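Local coordinates for protein Two-component system sensor histidine kinase (Bacteroides thetaiotaomicron, PDB 3OTT) that probably senses saccharides with its extracellular region and is thought to relay the signal by histidine phosphorylation to control transcription, at residues B[182-187]-B[210-215]. Sequence-based numbering, arbitrary orientation.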
# COMPACT_ATOMS: atom_id res chain seq x y z
N LEU B 182 -13.65 18.88 -29.08
CA LEU B 182 -13.54 17.52 -29.57
C LEU B 182 -13.62 17.57 -31.08
O LEU B 182 -14.56 18.10 -31.65
CB LEU B 182 -14.62 16.61 -28.96
CG LEU B 182 -14.60 16.42 -27.43
CD1 LEU B 182 -15.94 15.90 -26.94
CD2 LEU B 182 -13.53 15.47 -26.91
N PRO B 183 -12.60 17.05 -31.74
CA PRO B 183 -12.44 17.23 -33.21
C PRO B 183 -13.36 16.29 -33.98
O PRO B 183 -13.33 15.06 -33.83
CB PRO B 183 -10.94 16.89 -33.46
CG PRO B 183 -10.59 15.91 -32.35
CD PRO B 183 -11.39 16.48 -31.12
N VAL B 184 -14.20 16.87 -34.80
CA VAL B 184 -15.26 16.14 -35.46
C VAL B 184 -15.26 16.55 -36.94
O VAL B 184 -14.73 17.61 -37.28
CB VAL B 184 -16.64 16.44 -34.75
CG1 VAL B 184 -17.79 16.11 -35.66
CG2 VAL B 184 -16.75 15.69 -33.42
N HIS B 185 -15.85 15.71 -37.80
CA HIS B 185 -16.04 16.03 -39.22
C HIS B 185 -16.96 17.24 -39.59
O HIS B 185 -16.67 17.92 -40.55
CB HIS B 185 -16.37 14.78 -40.06
CG HIS B 185 -16.15 15.00 -41.54
ND1 HIS B 185 -17.14 14.81 -42.48
CD2 HIS B 185 -15.07 15.46 -42.22
CE1 HIS B 185 -16.66 15.11 -43.68
NE2 HIS B 185 -15.41 15.51 -43.54
N SER B 186 -18.06 17.51 -38.87
CA SER B 186 -18.79 18.81 -39.04
C SER B 186 -19.82 19.09 -37.92
O SER B 186 -19.65 18.64 -36.79
CB SER B 186 -19.49 18.88 -40.41
OG SER B 186 -20.79 18.29 -40.36
N SER B 187 -20.88 19.82 -38.23
CA SER B 187 -21.99 19.94 -37.27
C SER B 187 -23.40 19.68 -37.87
O SER B 187 -23.69 20.06 -39.01
CB SER B 187 -21.92 21.27 -36.51
OG SER B 187 -22.43 21.09 -35.19
N GLU B 210 -22.30 10.68 -29.24
CA GLU B 210 -22.97 10.29 -30.43
C GLU B 210 -21.99 10.41 -31.57
O GLU B 210 -21.57 11.51 -31.93
CB GLU B 210 -24.18 11.20 -30.71
CG GLU B 210 -24.90 10.88 -32.05
CD GLU B 210 -26.44 11.21 -32.07
OE1 GLU B 210 -27.05 11.48 -30.98
OE2 GLU B 210 -27.05 11.18 -33.20
N GLY B 211 -21.61 9.27 -32.14
CA GLY B 211 -20.86 9.24 -33.38
C GLY B 211 -19.37 8.93 -33.27
O GLY B 211 -18.74 8.61 -34.27
N TYR B 212 -18.79 9.04 -32.09
CA TYR B 212 -17.35 8.96 -31.97
C TYR B 212 -17.01 8.45 -30.61
O TYR B 212 -17.75 8.69 -29.65
CB TYR B 212 -16.73 10.35 -32.05
CG TYR B 212 -16.89 11.05 -33.35
CD1 TYR B 212 -17.99 11.87 -33.59
CD2 TYR B 212 -15.93 10.88 -34.36
CE1 TYR B 212 -18.15 12.52 -34.83
CE2 TYR B 212 -16.07 11.56 -35.59
CZ TYR B 212 -17.18 12.35 -35.82
OH TYR B 212 -17.26 13.03 -37.03
N LEU B 213 -15.86 7.81 -30.55
CA LEU B 213 -15.16 7.47 -29.36
C LEU B 213 -13.77 8.23 -29.41
O LEU B 213 -13.02 8.08 -30.40
CB LEU B 213 -14.89 5.96 -29.38
CG LEU B 213 -14.19 5.38 -28.15
CD1 LEU B 213 -14.92 5.75 -26.83
CD2 LEU B 213 -14.01 3.86 -28.29
N PHE B 214 -13.49 9.06 -28.41
CA PHE B 214 -12.24 9.83 -28.31
C PHE B 214 -11.36 9.30 -27.23
O PHE B 214 -11.86 8.80 -26.21
CB PHE B 214 -12.52 11.27 -28.01
CG PHE B 214 -13.29 11.98 -29.10
CD1 PHE B 214 -14.66 12.07 -29.04
CD2 PHE B 214 -12.60 12.60 -30.18
CE1 PHE B 214 -15.39 12.79 -30.09
CE2 PHE B 214 -13.30 13.30 -31.20
CZ PHE B 214 -14.72 13.38 -31.15
N GLN B 215 -10.06 9.45 -27.41
CA GLN B 215 -9.15 9.40 -26.29
C GLN B 215 -8.54 10.77 -26.10
O GLN B 215 -7.99 11.33 -27.04
CB GLN B 215 -8.02 8.48 -26.61
CG GLN B 215 -8.35 7.06 -26.46
CD GLN B 215 -7.23 6.17 -26.95
OE1 GLN B 215 -7.08 5.94 -28.16
NE2 GLN B 215 -6.45 5.65 -26.00
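Two aromatic side chains, Tyr212 and Phe214, reach from one strand to the loop segment 182-187, and Val184 touches both. Val184 CG2 lies over one face of the Tyr212 ring, 4.2 Å from the ring centroid in a CH-pi contact, while at Phe214 the same methyl meets the edge, 3.8 Å from Phe214 CZ. With CG1 anti to the backbone N (chi1 160°), the other methyl of Val184 is set against the hydroxyl end of Tyr212, Val184 CG1 standing 3.4 Å from Tyr212 OH. That hydroxyl accepts the contact's one hydrogen bond, a nearly straight one (166°) from His185 N, at 3.1 Å from Tyr212 OH. Replacing Tyr212 by a phenylalanine would probably leave His185 N without this acceptor and the loop less firmly tied to the strand. Phe214 is approached differently: Leu182 CB sits over one face, 3.9 Å above the plane and displaced toward the rim, in a second CH-pi contact. Pro183 O meets the edge of Phe214 in plane, 3.2 Å from Phe214 CE2, while Pro183 CD stands above the plane outside the rim, on the same side as Leu182 CB, 3.7 Å from Phe214 CE2. The same carbonyl O is hydrogen-bonded by Gln225 NE2. The contact is surface packing at the outer part of a beta-propeller: the loop leaving strand 176-180, the outermost strand of one four-stranded antiparallel blade, packs on strand 212-217, the third of the next. Strand 212-217 runs between strands 204-209 and 222-229; Leu182 also packs on Ile207, Tyr212 and Phe214 on Gln225, and Leu191 touches Leu182, Val184 and Phe214.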